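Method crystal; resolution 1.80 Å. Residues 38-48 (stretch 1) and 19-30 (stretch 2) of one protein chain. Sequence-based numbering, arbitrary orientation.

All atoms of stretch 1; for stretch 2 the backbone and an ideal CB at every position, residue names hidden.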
ATOM      1  N   TYR B  38       1.922 -15.146  -5.309  1.00 29.36           N
ATOM      2  CA  TYR B  38       2.619 -14.556  -6.447  1.00 33.55           C
ATOM      3  C   TYR B  38       1.689 -13.769  -7.354  1.00 30.41           C
ATOM      4  O   TYR B  38       0.504 -14.105  -7.500  1.00 30.56           O
ATOM      5  CB  TYR B  38       3.430 -15.592  -7.229  1.00 32.16           C
ATOM      6  CG  TYR B  38       2.594 -16.526  -8.064  1.00 28.15           C
ATOM      7  CD1 TYR B  38       2.414 -16.295  -9.423  1.00 28.80           C
ATOM      8  CD2 TYR B  38       1.982 -17.633  -7.493  1.00 34.19           C
ATOM      9  CE1 TYR B  38       1.639 -17.147 -10.203  1.00 31.20           C
ATOM     10  CE2 TYR B  38       1.211 -18.501  -8.257  1.00 36.08           C
ATOM     11  CZ  TYR B  38       1.046 -18.247  -9.615  1.00 31.44           C
ATOM     12  OH  TYR B  38       0.277 -19.101 -10.380  1.00 33.09           O
ATOM     13  N   TYR B  39       2.241 -12.722  -7.960  1.00 31.32           N
ATOM     14  CA  TYR B  39       1.473 -11.778  -8.747  1.00 30.18           C
ATOM     15  C   TYR B  39       1.720 -11.962 -10.235  1.00 33.14           C
ATOM     16  O   TYR B  39       2.859 -12.052 -10.666  1.00 34.78           O
ATOM     17  CB  TYR B  39       1.850 -10.352  -8.348  1.00 29.90           C
ATOM     18  CG  TYR B  39       1.131  -9.322  -9.169  1.00 27.92           C
ATOM     19  CD1 TYR B  39      -0.200  -9.022  -8.914  1.00 23.91           C
ATOM     20  CD2 TYR B  39       1.766  -8.662 -10.215  1.00 28.87           C
ATOM     21  CE1 TYR B  39      -0.876  -8.095  -9.670  1.00 24.44           C
ATOM     22  CE2 TYR B  39       1.093  -7.720 -10.977  1.00 28.04           C
ATOM     23  CZ  TYR B  39      -0.234  -7.445 -10.690  1.00 25.09           C
ATOM     24  OH  TYR B  39      -0.926  -6.522 -11.424  1.00 25.39           O
ATOM     25  N   THR B  40       0.651 -11.991 -11.025  1.00 33.74           N
ATOM     26  CA  THR B  40       0.786 -12.171 -12.467  1.00 33.41           C
ATOM     27  C   THR B  40       0.535 -10.879 -13.220  1.00 35.05           C
ATOM     28  O   THR B  40      -0.594 -10.400 -13.287  1.00 39.13           O
ATOM     29  CB  THR B  40      -0.165 -13.258 -12.989  1.00 33.10           C
ATOM     30  OG1 THR B  40       0.085 -14.483 -12.290  1.00 29.85           O
ATOM     31  CG2 THR B  40       0.025 -13.463 -14.493  1.00 35.27           C
ATOM     32  N   GLU B  41       1.591 -10.321 -13.801  1.00 38.85           N
ATOM     33  CA  GLU B  41       1.516  -8.999 -14.417  1.00 36.40           C
ATOM     34  C   GLU B  41       0.397  -8.816 -15.458  1.00 38.84           C
ATOM     35  O   GLU B  41      -0.282  -7.791 -15.454  1.00 43.86           O
ATOM     36  CB  GLU B  41       2.882  -8.602 -14.996  1.00 42.49           C
ATOM     37  CG  GLU B  41       3.009  -7.116 -15.334  1.00 45.52           C
ATOM     38  CD  GLU B  41       4.355  -6.751 -15.966  1.00 50.65           C
ATOM     39  OE1 GLU B  41       4.433  -6.734 -17.219  1.00 46.00           O
ATOM     40  OE2 GLU B  41       5.329  -6.477 -15.215  1.00 45.91           O
ATOM     41  N   LYS B  42       0.190  -9.792 -16.337  1.00 38.71           N
ATOM     42  CA  LYS B  42      -0.744  -9.600 -17.449  1.00 39.44           C
ATOM     43  C   LYS B  42      -2.222  -9.572 -17.061  1.00 41.16           C
ATOM     44  O   LYS B  42      -2.992  -8.775 -17.608  1.00 42.09           O
ATOM     45  CB  LYS B  42      -0.491 -10.594 -18.599  1.00 41.19           C
ATOM     46  CG  LYS B  42      -0.382 -12.063 -18.203  1.00 40.56           C
ATOM     47  CD  LYS B  42      -0.035 -12.934 -19.421  1.00 40.41           C
ATOM     48  CE  LYS B  42       0.139 -14.413 -19.044  1.00 33.31           C
ATOM     49  NZ  LYS B  42       1.412 -14.663 -18.282  1.00 38.64           N
ATOM     50  N   ASP B  43      -2.621 -10.427 -16.122  1.00 36.68           N
ATOM     51  CA  ASP B  43      -4.023 -10.477 -15.709  1.00 33.73           C
ATOM     52  C   ASP B  43      -4.267  -9.856 -14.329  1.00 33.53           C
ATOM     53  O   ASP B  43      -5.414  -9.699 -13.916  1.00 29.08           O
ATOM     54  CB  ASP B  43      -4.548 -11.911 -15.743  1.00 30.32           C
ATOM     55  CG  ASP B  43      -3.781 -12.828 -14.819  1.00 33.92           C
ATOM     56  OD1 ASP B  43      -3.441 -12.404 -13.692  1.00 28.87           O
ATOM     57  OD2 ASP B  43      -3.517 -13.978 -15.223  1.00 40.33           O
ATOM     58  N   GLY B  44      -3.188  -9.537 -13.617  1.00 30.60           N
ATOM     59  CA  GLY B  44      -3.274  -8.750 -12.398  1.00 28.63           C
ATOM     60  C   GLY B  44      -3.783  -9.467 -11.161  1.00 28.02           C
ATOM     61  O   GLY B  44      -4.158  -8.825 -10.173  1.00 24.58           O
ATOM     62  N   PHE B  45      -3.802 -10.795 -11.195  1.00 25.46           N
ATOM     63  CA  PHE B  45      -4.257 -11.552 -10.030  1.00 20.87           C
ATOM     64  C   PHE B  45      -3.113 -11.966  -9.132  1.00 23.58           C
ATOM     65  O   PHE B  45      -1.997 -12.173  -9.599  1.00 26.27           O
ATOM     66  CB  PHE B  45      -5.027 -12.799 -10.460  1.00 24.40           C
ATOM     67  CG  PHE B  45      -6.461 -12.532 -10.812  1.00 20.86           C
ATOM     68  CD1 PHE B  45      -6.821 -12.220 -12.107  1.00 28.39           C
ATOM     69  CD2 PHE B  45      -7.446 -12.602  -9.845  1.00 25.35           C
ATOM     70  CE1 PHE B  45      -8.139 -11.978 -12.432  1.00 31.74           C
ATOM     71  CE2 PHE B  45      -8.768 -12.362 -10.161  1.00 25.51           C
ATOM     72  CZ  PHE B  45      -9.116 -12.044 -11.448  1.00 29.83           C
ATOM     73  N   CYS B  46      -3.408 -12.087  -7.844  1.00 21.60           N
ATOM     74  CA  CYS B  46      -2.513 -12.708  -6.883  1.00 22.38           C
ATOM     75  C   CYS B  46      -2.977 -14.145  -6.666  1.00 22.42           C
ATOM     76  O   CYS B  46      -4.161 -14.396  -6.425  1.00 27.61           O
ATOM     77  CB  CYS B  46      -2.554 -11.923  -5.571  1.00 19.74           C
ATOM     78  SG  CYS B  46      -1.638 -12.611  -4.196  1.00 25.33           S
ATOM     79  N   ARG B  47      -2.055 -15.091  -6.764  1.00 26.05           N
ATOM     80  CA  ARG B  47      -2.384 -16.496  -6.580  1.00 26.30           C
ATOM     81  C   ARG B  47      -1.560 -17.119  -5.460  1.00 29.30           C
ATOM     82  O   ARG B  47      -0.486 -16.622  -5.125  1.00 32.61           O
ATOM     83  CB  ARG B  47      -2.149 -17.260  -7.882  1.00 27.75           C
ATOM     84  CG  ARG B  47      -3.023 -16.814  -9.039  1.00 29.10           C
ATOM     85  CD  ARG B  47      -2.517 -17.429 -10.338  1.00 27.88           C
ATOM     86  NE  ARG B  47      -3.490 -17.312 -11.421  1.00 24.86           N
ATOM     87  CZ  ARG B  47      -3.600 -16.251 -12.211  1.00 28.43           C
ATOM     88  NH1 ARG B  47      -2.803 -15.198 -12.036  1.00 23.76           N
ATOM     89  NH2 ARG B  47      -4.514 -16.236 -13.173  1.00 26.65           N
ATOM     90  N   ALA B  48      -2.073 -18.200  -4.881  1.00 28.95           N
ATOM     91  CA  ALA B  48      -1.325 -18.970  -3.896  1.00 29.78           C
ATOM     92  C   ALA B  48      -0.118 -19.625  -4.573  1.00 36.02           C
ATOM     93  O   ALA B  48      -0.196 -20.047  -5.728  1.00 34.02           O
ATOM     94  CB  ALA B  48      -2.210 -20.017  -3.263  1.00 33.84           C
ATOM     95  N   UNK B  19     -12.329  -1.081 -11.383  1.00 37.27           N
ATOM     96  CA  UNK B  19     -11.213  -1.464 -12.244  1.00 34.76           C
ATOM     97  C   UNK B  19     -10.053  -2.031 -11.404  1.00 30.35           C
ATOM     98  O   UNK B  19      -9.943  -1.726 -10.215  1.00 29.13           O
ATOM     99  CB  UNK B  19     -10.741  -0.263 -13.066  1.00 34.76           C
ATOM    100  N   UNK B  20      -9.226  -2.884 -12.012  1.00 28.63           N
ATOM    101  CA  UNK B  20      -8.031  -3.435 -11.364  1.00 27.98           C
ATOM    102  C   UNK B  20      -7.135  -2.307 -10.872  1.00 23.12           C
ATOM    103  O   UNK B  20      -6.902  -1.362 -11.610  1.00 20.50           O
ATOM    104  CB  UNK B  20      -7.261  -4.344 -12.325  1.00 27.98           C
ATOM    105  N   UNK B  21      -6.620  -2.413  -9.649  1.00 22.30           N
ATOM    106  CA  UNK B  21      -5.612  -1.460  -9.172  1.00 20.25           C
ATOM    107  C   UNK B  21      -4.348  -2.255  -8.959  1.00 19.04           C
ATOM    108  O   UNK B  21      -4.128  -2.814  -7.884  1.00 18.45           O
ATOM    109  CB  UNK B  21      -6.046  -0.741  -7.893  1.00 20.25           C
ATOM    110  N   UNK B  22      -3.522  -2.334  -9.997  1.00 25.01           N
ATOM    111  CA  UNK B  22      -2.431  -3.301 -10.019  1.00 22.91           C
ATOM    112  C   UNK B  22      -1.391  -3.137  -8.896  1.00 19.41           C
ATOM    113  O   UNK B  22      -1.003  -4.098  -8.259  1.00 21.33           O
ATOM    114  CB  UNK B  22      -1.721  -3.209 -11.371  1.00 22.91           C
ATOM    115  N   UNK B  23      -0.950  -1.913  -8.646  1.00 21.52           N
ATOM    116  CA  UNK B  23       0.067  -1.686  -7.629  1.00 20.38           C
ATOM    117  C   UNK B  23      -0.457  -2.020  -6.232  1.00 20.39           C
ATOM    118  O   UNK B  23       0.295  -2.456  -5.345  1.00 18.04           O
ATOM    119  CB  UNK B  23       0.547  -0.234  -7.678  1.00 20.38           C
ATOM    120  N   UNK B  24      -1.755  -1.821  -6.045  1.00 20.80           N
ATOM    121  CA  UNK B  24      -2.408  -2.175  -4.789  1.00 18.00           C
ATOM    122  C   UNK B  24      -2.436  -3.697  -4.645  1.00 15.61           C
ATOM    123  O   UNK B  24      -2.091  -4.254  -3.598  1.00 15.77           O
ATOM    124  CB  UNK B  24      -3.824  -1.597  -4.728  1.00 18.00           C
ATOM    125  N   UNK B  25      -2.855  -4.380  -5.711  1.00 17.79           N
ATOM    126  CA  UNK B  25      -2.813  -5.835  -5.721  1.00 14.16           C
ATOM    127  C   UNK B  25      -1.387  -6.349  -5.445  1.00 16.69           C
ATOM    128  O   UNK B  25      -1.202  -7.254  -4.635  1.00 16.59           O
ATOM    129  CB  UNK B  25      -3.320  -6.365  -7.064  1.00 14.16           C
ATOM    130  N   UNK B  26      -0.400  -5.785  -6.143  1.00 16.50           N
ATOM    131  CA  UNK B  26       0.995  -6.168  -5.944  1.00 19.95           C
ATOM    132  C   UNK B  26       1.412  -6.016  -4.471  1.00 20.64           C
ATOM    133  O   UNK B  26       2.068  -6.889  -3.895  1.00 18.69           O
ATOM    134  CB  UNK B  26       1.904  -5.323  -6.839  1.00 19.95           C
ATOM    135  N   UNK B  27       1.018  -4.907  -3.856  1.00 22.41           N
ATOM    136  CA  UNK B  27       1.400  -4.652  -2.467  1.00 22.18           C
ATOM    137  C   UNK B  27       0.726  -5.649  -1.536  1.00 23.25           C
ATOM    138  O   UNK B  27       1.345  -6.193  -0.628  1.00 22.87           O
ATOM    139  CB  UNK B  27       1.038  -3.222  -2.061  1.00 22.18           C
ATOM    140  N   UNK B  28      -0.555  -5.905  -1.779  1.00 18.69           N
ATOM    141  CA  UNK B  28      -1.314  -6.826  -0.943  1.00 22.88           C
ATOM    142  C   UNK B  28      -0.801  -8.252  -1.074  1.00 21.92           C
ATOM    143  O   UNK B  28      -0.786  -9.003  -0.101  1.00 25.62           O
ATOM    144  CB  UNK B  28      -2.799  -6.770  -1.306  1.00 22.88           C
ATOM    145  N   UNK B  29      -0.389  -8.607  -2.290  1.00 23.48           N
ATOM    146  CA  UNK B  29       0.046  -9.969  -2.610  1.00 25.78           C
ATOM    147  C   UNK B  29       1.366 -10.363  -1.937  1.00 30.74           C
ATOM    148  O   UNK B  29       1.572 -11.534  -1.626  1.00 33.73           O
ATOM    149  CB  UNK B  29       0.189 -10.115  -4.126  1.00 25.78           C
ATOM    150  N   UNK B  30       2.254  -9.402  -1.707  1.00 30.16           N
ATOM    151  CA  UNK B  30       3.510  -9.704  -1.017  1.00 36.17           C
ATOM    152  C   UNK B  30       3.455  -9.351   0.476  1.00 38.23           C
ATOM    153  O   UNK B  30       2.611  -9.851   1.224  1.00 41.29           O
ATOM    154  CB  UNK B  30       4.662  -8.949  -1.683  1.00 36.17           C
TER

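Stretch 1 is a hairpin whose two strands pair through Tyr38 and Arg47, and a helix spanning positions 22 to 29 packs against it. Position 19 lies in an extended segment with nothing of stretch 1 near its CB, so the contact sets no preference; it is Val19.

At position 20 the CA-to-CB bond points toward stretch 1, but the ideal CB has no neighbour there within 5.5 Å. A long side chain could reach the turn, where carbonyl oxygens gather and favour a donor or positive charge. The residue is Arg20. Its guanidinium lies with one face under Asp43 O and Gly44 N, and NH1 gives a weak hydrogen bond to Lys42 O at 3.4 Å. Its NH2 is 3.5 Å from Gly44 CA, where an ideal CB would clash.

Position 21 points away, just before the helix, and many residues would fit; it is Leu21, at the N-cap position.

At position 22, in the first turn of the helix, CA-to-CB runs sideways and the ideal CB is 3.4 Å from Tyr39 OH. A small or polar residue suits this spot, and an acid would also favour the helix start. Asp22 forms a salt bridge with Arg20 (Asp22 OD2 to Arg20 NH2, 3.0 Å). Through OD1 it also accepts a hydrogen bond from a water that donates another to Gly44 O.

Positions 23 and 24 have no contact with stretch 1 and leave the choice open; they are Ala23 and Val24.

Position 25 points toward stretch 1, its ideal CB 4.0 Å from Tyr39 CE1 and 4.1 Å from Gly44 O. A compact side chain, such as alanine, serine, threonine or valine, would suit. Thr25 places CG2 at the edge of the Tyr39 ring, 3.7 Å from CE1, while OG1 donates to the same water, linking helix and turn.

Position 26 runs sideways past Tyr39, so a long aliphatic or basic chain could follow the ring. Arg26 does so, its NH2 3.5 Å from Tyr39 CE2.

Positions 27 and 28 make no contact and could be any helix former; they are Ala27 and Ala28.

At position 29 the ideal CB sits only 3.1 Å from Cys46 SG, too tight for ordinary packing and a strong sign of cysteine. Cys29 SG bonds to Cys46 SG at 2.0 Å, with chi3 of 78°, tying helix to strand.

Position 30 points sideways without contact, so stretch 1 sets no preference; it is Ser30, whose OG makes a weak hydrogen bond to Arg26 O at 3.4 Å.

Stretch 2 19-30: VRLDAVTRAACS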
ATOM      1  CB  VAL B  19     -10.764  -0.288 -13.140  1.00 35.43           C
ATOM      2  CG1 VAL B  19     -10.085   0.807 -12.319  1.00 34.32           C
ATOM      3  CG2 VAL B  19      -9.861  -0.781 -14.249  1.00 39.50           C
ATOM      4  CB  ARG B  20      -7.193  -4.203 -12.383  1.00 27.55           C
ATOM      5  CG  ARG B  20      -7.833  -5.400 -13.003  1.00 36.46           C
ATOM      6  CD  ARG B  20      -7.087  -5.764 -14.285  1.00 34.25           C
ATOM      7  NE  ARG B  20      -5.633  -5.805 -14.099  1.00 32.88           N
ATOM      8  CZ  ARG B  20      -4.775  -6.198 -15.039  1.00 37.74           C
ATOM      9  NH1 ARG B  20      -5.238  -6.579 -16.218  1.00 37.90           N
ATOM     10  NH2 ARG B  20      -3.464  -6.220 -14.811  1.00 36.73           N
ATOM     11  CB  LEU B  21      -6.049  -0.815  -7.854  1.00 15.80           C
ATOM     12  CG  LEU B  21      -7.324   0.029  -7.841  1.00 19.55           C
ATOM     13  CD1 LEU B  21      -7.662   0.522  -6.417  1.00 17.24           C
ATOM     14  CD2 LEU B  21      -7.202   1.169  -8.807  1.00 19.47           C
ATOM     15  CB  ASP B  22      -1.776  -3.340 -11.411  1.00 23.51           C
ATOM     16  CG  ASP B  22      -2.710  -3.916 -12.488  1.00 31.21           C
ATOM     17  OD1 ASP B  22      -3.679  -4.639 -12.149  1.00 24.06           O
ATOM     18  OD2 ASP B  22      -2.464  -3.653 -13.682  1.00 32.13           O
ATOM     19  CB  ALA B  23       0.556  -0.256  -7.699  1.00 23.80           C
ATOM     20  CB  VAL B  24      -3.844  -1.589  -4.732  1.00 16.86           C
ATOM     21  CG1 VAL B  24      -4.478  -1.882  -3.391  1.00 15.85           C
ATOM     22  CG2 VAL B  24      -3.811  -0.071  -4.966  1.00 18.02           C
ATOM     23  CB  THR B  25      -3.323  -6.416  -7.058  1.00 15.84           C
ATOM     24  OG1 THR B  25      -4.611  -5.855  -7.372  1.00 19.13           O
ATOM     25  CG2 THR B  25      -3.450  -7.898  -6.957  1.00 17.43           C
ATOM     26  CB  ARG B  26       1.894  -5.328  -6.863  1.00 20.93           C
ATOM     27  CG  ARG B  26       3.368  -5.503  -6.643  1.00 34.86           C
ATOM     28  CD  ARG B  26       4.167  -4.797  -7.742  1.00 35.75           C
ATOM     29  NE  ARG B  26       3.631  -5.086  -9.072  1.00 32.56           N
ATOM     30  CZ  ARG B  26       3.058  -4.183  -9.854  1.00 30.69           C
ATOM     31  NH1 ARG B  26       2.950  -2.927  -9.437  1.00 39.13           N
ATOM     32  NH2 ARG B  26       2.598  -4.532 -11.047  1.00 31.60           N
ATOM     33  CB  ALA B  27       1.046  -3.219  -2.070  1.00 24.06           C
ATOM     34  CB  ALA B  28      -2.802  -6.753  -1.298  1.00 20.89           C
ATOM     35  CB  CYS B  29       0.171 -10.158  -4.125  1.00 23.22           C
ATOM     36  SG  CYS B  29       0.217 -11.902  -4.660  1.00 25.45           S
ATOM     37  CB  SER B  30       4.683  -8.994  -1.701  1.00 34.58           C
ATOM     38  OG  SER B  30       4.497  -7.593  -1.673  1.00 36.06           O
TER
HETATM   39  O   HOH W   1      -4.675  -6.068 -10.110  1.00 24.00           O
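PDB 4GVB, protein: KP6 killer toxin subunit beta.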